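Local coordinates for protein regulator of nonsense transcripts 2 (Homo sapiens, PDB 4CEM) that acts as a factor in nonsense-mediated mRNA decay and is represented here by the first of its three MIF4G domains, at residues 77-83 with 112-117; 90-94 with 123-128. One frame throughout, in Å; residues are numbered along the deposited sequence.

How the contacts relate
Helix 86-95 lies between the segments of contact 1 in the chain and supplies the first segment of contact 2, so the two contacts interleave along the sequence. Their centres are 15 Å apart, their nearest atoms about 4 Å, and they do not touch. Contact 1 is partly buried, about 26 Å from the centre of the chain, where the ends of helices 70-79 and 103-116 meet; it mixes aromatic packing with a water and a tyrosine hydroxyl that serve backbone groups. Contact 2, about 17 Å from that centre, is buried helix-to-helix packing between 86-95 and 120-137, apolar throughout and without a hydrogen bond across it.

Contact 1 of 2, residues 77-83 with 112-117; sequences FNGLNLS and LFHQRY
F77 reaches across from the end of helix 70-79 and lays its ring among L112, F113, R116 and Y117. With CG anti to the backbone N (chi1 179°), the CB-CG bond carries the ring toward helix 103-116. CD1 runs beside CE2 and CZ of F113, and CE1 stands 3.5 Å above the centre of the F113 ring: an edge-to-face pair with planes 71° apart and centroids 4.8 Å apart. CD2 and CE2 pass under CB of L112, which makes a CH-pi contact over one face, 4.0 Å from the ring centroid. CZ, the tip, comes to the L112 carbonyl O and, on another side, to CE2 of Y117, meeting that ring at its edge. The other face of F77 carries a water, over its centre. CE2 also lies over a face of the R116 guanidinium, whose chain bends at chi3 to come alongside.

In the helical MIF4G fold this packs the end of helix 70-79 and the loop after it against the end of helix 103-116 and Y117 just beyond, and one water bridges the two sides. It donates to the carbonyls F77 O and L80 O and accepts from R116 NH1 (2.9 Å) and Y117 OH (2.7 Å), four bonds in all. The hydroxyl is gripped from two directions, since L82 N donates to Y117 OH at 2.9 Å and 159°. A phenylalanine in place of Y117 would probably leave L82 N without its acceptor and the water without one of its four partners, letting the 80-83 loop shift. Within that loop N81 OD1 accepts from S83 N at 3.0 Å, an Asx turn. L82 CD1 packs on the F113 ring, which also stacks with F120, while L80 faces helix 52-61.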
ATOM      1  N   PHE A  77      14.592  -7.238 -20.970  1.00 34.03           N
ATOM      2  CA  PHE A  77      15.546  -7.178 -19.866  1.00 34.40           C
ATOM      3  C   PHE A  77      16.681  -8.193 -20.017  1.00 35.78           C
ATOM      4  O   PHE A  77      17.856  -7.839 -19.868  1.00 35.45           O
ATOM      5  CB  PHE A  77      14.837  -7.397 -18.530  1.00 34.21           C
ATOM      6  CG  PHE A  77      15.759  -7.370 -17.340  1.00 33.99           C
ATOM      7  CD1 PHE A  77      16.039  -6.179 -16.690  1.00 33.93           C
ATOM      8  CD2 PHE A  77      16.337  -8.540 -16.863  1.00 34.09           C
ATOM      9  CE1 PHE A  77      16.882  -6.150 -15.595  1.00 34.37           C
ATOM     10  CE2 PHE A  77      17.176  -8.520 -15.764  1.00 34.39           C
ATOM     11  CZ  PHE A  77      17.453  -7.322 -15.130  1.00 35.22           C
ATOM     12  N   ASN A  78      16.342  -9.442 -20.332  1.00 35.38           N
ATOM     13  CA  ASN A  78      17.357 -10.491 -20.353  1.00 36.88           C
ATOM     14  C   ASN A  78      18.415 -10.333 -21.434  1.00 37.92           C
ATOM     15  O   ASN A  78      19.489 -10.936 -21.335  1.00 40.45           O
ATOM     16  CB  ASN A  78      16.727 -11.884 -20.405  1.00 37.51           C
ATOM     17  CG  ASN A  78      16.165 -12.311 -19.053  1.00 38.41           C
ATOM     18  OD1 ASN A  78      16.842 -12.203 -18.023  1.00 37.22           O
ATOM     19  ND2 ASN A  78      14.916 -12.780 -19.045  1.00 38.32           N
ATOM     20  N   GLY A  79      18.124  -9.526 -22.452  1.00 37.98           N
ATOM     21  CA  GLY A  79      19.050  -9.314 -23.564  1.00 39.26           C
ATOM     22  C   GLY A  79      19.938  -8.079 -23.459  1.00 39.98           C
ATOM     23  O   GLY A  79      20.913  -7.951 -24.201  1.00 41.67           O
ATOM     24  N   LEU A  80      19.598  -7.180 -22.540  1.00 39.06           N
ATOM     25  CA  LEU A  80      20.285  -5.910 -22.387  1.00 39.68           C
ATOM     26  C   LEU A  80      21.361  -5.957 -21.304  1.00 40.75           C
ATOM     27  O   LEU A  80      21.214  -6.641 -20.298  1.00 40.03           O
ATOM     28  CB  LEU A  80      19.282  -4.820 -22.008  1.00 39.29           C
ATOM     29  CG  LEU A  80      18.094  -4.531 -22.917  1.00 38.47           C
ATOM     30  CD1 LEU A  80      17.283  -3.392 -22.334  1.00 39.61           C
ATOM     31  CD2 LEU A  80      18.564  -4.169 -24.312  1.00 41.13           C
ATOM     32  N   ASN A  81      22.440  -5.211 -21.516  1.00 43.19           N
ATOM     33  CA  ASN A  81      23.407  -4.929 -20.457  1.00 43.21           C
ATOM     34  C   ASN A  81      23.064  -3.569 -19.881  1.00 41.27           C
ATOM     35  O   ASN A  81      23.411  -2.546 -20.457  1.00 42.68           O
ATOM     36  CB  ASN A  81      24.847  -4.940 -20.992  1.00 43.54           C
ATOM     37  CG  ASN A  81      25.881  -4.695 -19.905  1.00 42.28           C
ATOM     38  OD1 ASN A  81      25.575  -4.158 -18.841  1.00 41.50           O
ATOM     39  ND2 ASN A  81      27.111  -5.102 -20.166  1.00 41.18           N
ATOM     40  N   LEU A  82      22.381  -3.571 -18.743  1.00 40.83           N
ATOM     41  CA  LEU A  82      21.898  -2.337 -18.120  1.00 39.20           C
ATOM     42  C   LEU A  82      22.867  -1.802 -17.058  1.00 37.50           C
ATOM     43  O   LEU A  82      22.513  -0.898 -16.303  1.00 36.18           O
ATOM     44  CB  LEU A  82      20.498  -2.571 -17.527  1.00 38.53           C
ATOM     45  CG  LEU A  82      19.344  -2.655 -18.541  1.00 37.88           C
ATOM     46  CD1 LEU A  82      18.217  -3.536 -18.028  1.00 37.58           C
ATOM     47  CD2 LEU A  82      18.800  -1.277 -18.897  1.00 36.94           C
ATOM     48  N   SER A  83      24.089  -2.341 -17.029  1.00 38.37           N
ATOM     49  CA  SER A  83      25.118  -1.939 -16.063  1.00 40.54           C
ATOM     50  C   SER A  83      25.264  -0.436 -15.879  1.00 43.24           C
ATOM     51  O   SER A  83      25.450   0.023 -14.756  1.00 45.88           O
ATOM     52  CB  SER A  83      26.483  -2.500 -16.451  1.00 40.51           C
ATOM     53  OG  SER A  83      26.585  -3.869 -16.117  1.00 41.54           O
ATOM     54  N   LEU A 112      14.374  -8.911 -10.907  1.00 35.06           N
ATOM     55  CA  LEU A 112      15.330  -9.286 -11.951  1.00 34.71           C
ATOM     56  C   LEU A 112      16.519  -8.312 -11.955  1.00 35.32           C
ATOM     57  O   LEU A 112      17.664  -8.726 -12.108  1.00 37.81           O
ATOM     58  CB  LEU A 112      14.665  -9.340 -13.326  1.00 34.43           C
ATOM     59  CG  LEU A 112      13.538 -10.352 -13.560  1.00 33.07           C
ATOM     60  CD1 LEU A 112      12.935 -10.128 -14.938  1.00 31.64           C
ATOM     61  CD2 LEU A 112      14.034 -11.780 -13.416  1.00 31.69           C
ATOM     62  N   PHE A 113      16.245  -7.025 -11.770  1.00 36.05           N
ATOM     63  CA  PHE A 113      17.305  -6.013 -11.641  1.00 36.11           C
ATOM     64  C   PHE A 113      18.186  -6.329 -10.447  1.00 34.96           C
ATOM     65  O   PHE A 113      19.398  -6.461 -10.570  1.00 33.38           O
ATOM     66  CB  PHE A 113      16.713  -4.608 -11.460  1.00 36.70           C
ATOM     67  CG  PHE A 113      16.529  -3.847 -12.745  1.00 37.78           C
ATOM     68  CD1 PHE A 113      17.615  -3.234 -13.365  1.00 38.50           C
ATOM     69  CD2 PHE A 113      15.277  -3.731 -13.331  1.00 38.10           C
ATOM     70  CE1 PHE A 113      17.455  -2.525 -14.541  1.00 38.30           C
ATOM     71  CE2 PHE A 113      15.110  -3.024 -14.511  1.00 38.85           C
ATOM     72  CZ  PHE A 113      16.201  -2.419 -15.117  1.00 39.31           C
ATOM     73  N   HIS A 114      17.550  -6.456  -9.289  1.00 36.18           N
ATOM     74  CA  HIS A 114      18.257  -6.726  -8.045  1.00 36.25           C
ATOM     75  C   HIS A 114      19.108  -7.951  -8.134  1.00 36.40           C
ATOM     76  O   HIS A 114      20.233  -7.942  -7.667  1.00 36.83           O
ATOM     77  CB  HIS A 114      17.269  -6.878  -6.904  1.00 36.49           C
ATOM     78  CG  HIS A 114      17.904  -7.313  -5.606  1.00 37.08           C
ATOM     79  ND1 HIS A 114      18.798  -6.555  -4.952  1.00 36.51           N
ATOM     80  CD2 HIS A 114      17.738  -8.474  -4.849  1.00 36.30           C
ATOM     81  CE1 HIS A 114      19.189  -7.195  -3.835  1.00 38.13           C
ATOM     82  NE2 HIS A 114      18.536  -8.372  -3.777  1.00 37.72           N
ATOM     83  N   GLN A 115      18.587  -9.011  -8.751  1.00 37.48           N
ATOM     84  CA  GLN A 115      19.309 -10.284  -8.836  1.00 38.00           C
ATOM     85  C   GLN A 115      20.474 -10.236  -9.825  1.00 37.86           C
ATOM     86  O   GLN A 115      21.396 -11.052  -9.737  1.00 39.36           O
ATOM     87  CB  GLN A 115      18.361 -11.443  -9.180  1.00 38.00           C
ATOM     88  CG  GLN A 115      17.443 -11.854  -8.034  1.00 39.65           C
ATOM     89  CD  GLN A 115      16.229 -12.657  -8.493  1.00 40.71           C
ATOM     90  OE1 GLN A 115      16.342 -13.546  -9.333  1.00 42.35           O
ATOM     91  NE2 GLN A 115      15.068 -12.354  -7.929  1.00 40.83           N
ATOM     92  N   ARG A 116      20.440  -9.294 -10.762  1.00 37.31           N
ATOM     93  CA  ARG A 116      21.519  -9.160 -11.732  1.00 38.32           C
ATOM     94  C   ARG A 116      22.549  -8.087 -11.356  1.00 37.21           C
ATOM     95  O   ARG A 116      23.735  -8.290 -11.591  1.00 34.50           O
ATOM     96  CB  ARG A 116      20.956  -8.874 -13.118  1.00 39.46           C
ATOM     97  CG  ARG A 116      21.988  -9.012 -14.224  1.00 40.46           C
ATOM     98  CD  ARG A 116      21.326  -9.142 -15.582  1.00 42.13           C
ATOM     99  NE  ARG A 116      20.874 -10.505 -15.854  1.00 42.42           N
ATOM    100  CZ  ARG A 116      20.303 -10.892 -16.995  1.00 44.61           C
ATOM    101  NH1 ARG A 116      20.100 -10.024 -17.987  1.00 45.69           N
ATOM    102  NH2 ARG A 116      19.931 -12.156 -17.153  1.00 45.75           N
ATOM    103  N   TYR A 117      22.090  -6.980 -10.764  1.00 36.99           N
ATOM    104  CA  TYR A 117      22.917  -5.790 -10.526  1.00 38.91           C
ATOM    105  C   TYR A 117      22.991  -5.337  -9.060  1.00 38.36           C
ATOM    106  O   TYR A 117      21.993  -4.903  -8.483  1.00 38.13           O
ATOM    107  CB  TYR A 117      22.374  -4.619 -11.346  1.00 40.84           C
ATOM    108  CG  TYR A 117      22.211  -4.918 -12.817  1.00 42.92           C
ATOM    109  CD1 TYR A 117      23.299  -4.863 -13.683  1.00 43.69           C
ATOM    110  CD2 TYR A 117      20.969  -5.230 -13.350  1.00 42.60           C
ATOM    111  CE1 TYR A 117      23.153  -5.122 -15.036  1.00 43.49           C
ATOM    112  CE2 TYR A 117      20.819  -5.489 -14.702  1.00 42.93           C
ATOM    113  CZ  TYR A 117      21.914  -5.434 -15.535  1.00 42.26           C
ATOM    114  OH  TYR A 117      21.772  -5.694 -16.868  1.00 43.14           O
TER
HETATM  115  O   HOH W   1      19.761  -7.105 -17.995  1.00 38.01           O

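Contact 2 of 2, residues 90-94 with 123-128; sequences VASIV and SLLQVW
V94 and V90, one turn apart on helix 86-95, point their side chains into helix 120-137. CG1 of V94, anti to the backbone N (chi1 176°), sits over one face of the W128 indole, a CH-pi contact 3.7 Å from the centroid of the six-membered ring and 16° off its normal. Its other branch, CG2, also meets the indole, at CE2 (3.9 Å), and reaches V127 CG1 and L124 CD1. V90 CG1 meets V127 CG2 at 3.5 Å and also the L124 backbone at CA, while CG2 meets S123 CB at 3.8 Å. The isobutyl end of L124 is shared: CD1 is reached by V90 CG1, by V94 CG2 and by I93 CG2.

With F120 and H131 added, each valine is a knob in a four-residue hole: V90 among F120, S123, L124 and V127, V94 among L124, V127, W128 and H131. This knobs-into-holes packing joins helices 86-95 and 120-137 of the MIF4G domain; the axes of segments 90-94 and 123-128 approach to 9.6 Å and cross at -52°. Further out, L156 of helix 143-158 touches both L124 and W128, F162 touches L124, and D149 and I153 touch W128. S123 OG is turned back to the D119 carbonyl, and K145 NZ donates to V94 O.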
ATOM      1  N   VAL A  90      15.981   3.088 -12.376  1.00 43.94           N
ATOM      2  CA  VAL A  90      15.402   3.308 -11.059  1.00 43.82           C
ATOM      3  C   VAL A  90      14.431   4.494 -11.083  1.00 44.94           C
ATOM      4  O   VAL A  90      13.336   4.417 -10.529  1.00 46.40           O
ATOM      5  CB  VAL A  90      16.505   3.527 -10.006  1.00 44.67           C
ATOM      6  CG1 VAL A  90      15.929   4.113  -8.730  1.00 45.28           C
ATOM      7  CG2 VAL A  90      17.226   2.217  -9.721  1.00 43.85           C
ATOM      8  N   ALA A  91      14.824   5.577 -11.750  1.00 45.93           N
ATOM      9  CA  ALA A  91      13.995   6.785 -11.831  1.00 43.57           C
ATOM     10  C   ALA A  91      12.662   6.525 -12.533  1.00 42.18           C
ATOM     11  O   ALA A  91      11.618   6.967 -12.061  1.00 42.08           O
ATOM     12  CB  ALA A  91      14.755   7.905 -12.528  1.00 42.22           C
ATOM     13  N   SER A  92      12.700   5.814 -13.659  1.00 41.73           N
ATOM     14  CA  SER A  92      11.474   5.411 -14.361  1.00 41.74           C
ATOM     15  C   SER A  92      10.549   4.613 -13.437  1.00 41.56           C
ATOM     16  O   SER A  92       9.362   4.893 -13.337  1.00 43.24           O
ATOM     17  CB  SER A  92      11.815   4.568 -15.591  1.00 41.96           C
ATOM     18  OG  SER A  92      12.572   5.312 -16.530  1.00 42.56           O
ATOM     19  N   ILE A  93      11.119   3.632 -12.749  1.00 42.54           N
ATOM     20  CA  ILE A  93      10.372   2.769 -11.826  1.00 41.75           C
ATOM     21  C   ILE A  93       9.701   3.569 -10.703  1.00 43.13           C
ATOM     22  O   ILE A  93       8.538   3.337 -10.392  1.00 44.04           O
ATOM     23  CB  ILE A  93      11.288   1.670 -11.225  1.00 40.20           C
ATOM     24  CG1 ILE A  93      11.680   0.651 -12.301  1.00 38.40           C
ATOM     25  CG2 ILE A  93      10.613   0.967 -10.058  1.00 39.52           C
ATOM     26  CD1 ILE A  93      12.841  -0.236 -11.915  1.00 36.87           C
ATOM     27  N   VAL A  94      10.414   4.512 -10.100  1.00 43.67           N
ATOM     28  CA  VAL A  94       9.833   5.287  -9.002  1.00 45.91           C
ATOM     29  C   VAL A  94       8.730   6.250  -9.469  1.00 47.73           C
ATOM     30  O   VAL A  94       7.735   6.442  -8.770  1.00 48.54           O
ATOM     31  CB  VAL A  94      10.907   6.065  -8.221  1.00 45.43           C
ATOM     32  CG1 VAL A  94      10.261   6.935  -7.151  1.00 43.84           C
ATOM     33  CG2 VAL A  94      11.905   5.101  -7.599  1.00 44.69           C
ATOM     34  N   SER A 123      20.445   2.330  -5.150  1.00 40.48           N
ATOM     35  CA  SER A 123      19.852   3.375  -5.996  1.00 42.09           C
ATOM     36  C   SER A 123      18.342   3.492  -5.813  1.00 43.30           C
ATOM     37  O   SER A 123      17.827   4.600  -5.639  1.00 45.54           O
ATOM     38  CB  SER A 123      20.154   3.111  -7.466  1.00 43.41           C
ATOM     39  OG  SER A 123      21.494   2.682  -7.621  1.00 46.32           O
ATOM     40  N   LEU A 124      17.636   2.360  -5.857  1.00 42.97           N
ATOM     41  CA  LEU A 124      16.170   2.353  -5.682  1.00 41.47           C
ATOM     42  C   LEU A 124      15.793   2.990  -4.350  1.00 41.96           C
ATOM     43  O   LEU A 124      14.959   3.901  -4.294  1.00 42.20           O
ATOM     44  CB  LEU A 124      15.609   0.926  -5.761  1.00 41.05           C
ATOM     45  CG  LEU A 124      14.080   0.793  -5.818  1.00 40.73           C
ATOM     46  CD1 LEU A 124      13.538   1.334  -7.131  1.00 40.16           C
ATOM     47  CD2 LEU A 124      13.630  -0.650  -5.613  1.00 40.14           C
ATOM     48  N   LEU A 125      16.427   2.518  -3.281  1.00 41.28           N
ATOM     49  CA  LEU A 125      16.204   3.072  -1.953  1.00 41.68           C
ATOM     50  C   LEU A 125      16.462   4.565  -1.966  1.00 44.29           C
ATOM     51  O   LEU A 125      15.592   5.351  -1.601  1.00 47.72           O
ATOM     52  CB  LEU A 125      17.126   2.405  -0.933  1.00 40.29           C
ATOM     53  CG  LEU A 125      17.099   2.951   0.492  1.00 39.46           C
ATOM     54  CD1 LEU A 125      15.714   2.785   1.092  1.00 37.18           C
ATOM     55  CD2 LEU A 125      18.163   2.257   1.338  1.00 38.36           C
ATOM     56  N   GLN A 126      17.656   4.951  -2.404  1.00 46.03           N
ATOM     57  CA  GLN A 126      18.073   6.350  -2.347  1.00 48.62           C
ATOM     58  C   GLN A 126      17.103   7.245  -3.122  1.00 46.55           C
ATOM     59  O   GLN A 126      16.687   8.289  -2.624  1.00 46.75           O
ATOM     60  CB  GLN A 126      19.516   6.493  -2.844  1.00 51.13           C
ATOM     61  CG  GLN A 126      20.108   7.885  -2.690  1.00 54.93           C
ATOM     62  CD  GLN A 126      20.226   8.633  -4.013  1.00 59.88           C
ATOM     63  OE1 GLN A 126      19.856   9.915  -4.003  1.00 60.58           O
ATOM     64  NE2 GLN A 126      20.656   8.070  -5.030  1.00 63.04           N
ATOM     65  N   VAL A 127      16.690   6.797  -4.303  1.00 46.32           N
ATOM     66  CA  VAL A 127      15.765   7.567  -5.136  1.00 47.84           C
ATOM     67  C   VAL A 127      14.347   7.645  -4.565  1.00 49.89           C
ATOM     68  O   VAL A 127      13.651   8.637  -4.790  1.00 54.48           O
ATOM     69  CB  VAL A 127      15.707   7.020  -6.577  1.00 47.35           C
ATOM     70  CG1 VAL A 127      14.767   7.860  -7.431  1.00 47.19           C
ATOM     71  CG2 VAL A 127      17.097   7.007  -7.189  1.00 45.66           C
ATOM     72  N   TRP A 128      13.910   6.611  -3.847  1.00 49.91           N
ATOM     73  CA  TRP A 128      12.654   6.693  -3.089  1.00 50.64           C
ATOM     74  C   TRP A 128      12.730   7.724  -1.992  1.00 52.15           C
ATOM     75  O   TRP A 128      11.765   8.451  -1.748  1.00 52.05           O
ATOM     76  CB  TRP A 128      12.270   5.346  -2.466  1.00 50.46           C
ATOM     77  CG  TRP A 128      11.481   4.429  -3.368  1.00 48.18           C
ATOM     78  CD1 TRP A 128      11.839   3.166  -3.812  1.00 48.03           C
ATOM     79  CD2 TRP A 128      10.166   4.674  -3.952  1.00 47.42           C
ATOM     80  NE1 TRP A 128      10.870   2.634  -4.616  1.00 47.04           N
ATOM     81  CE2 TRP A 128       9.840   3.483  -4.740  1.00 47.13           C
ATOM     82  CE3 TRP A 128       9.263   5.720  -3.910  1.00 47.27           C
ATOM     83  CZ2 TRP A 128       8.654   3.371  -5.445  1.00 48.48           C
ATOM     84  CZ3 TRP A 128       8.069   5.595  -4.621  1.00 48.76           C
ATOM     85  CH2 TRP A 128       7.771   4.446  -5.372  1.00 48.15           C
TER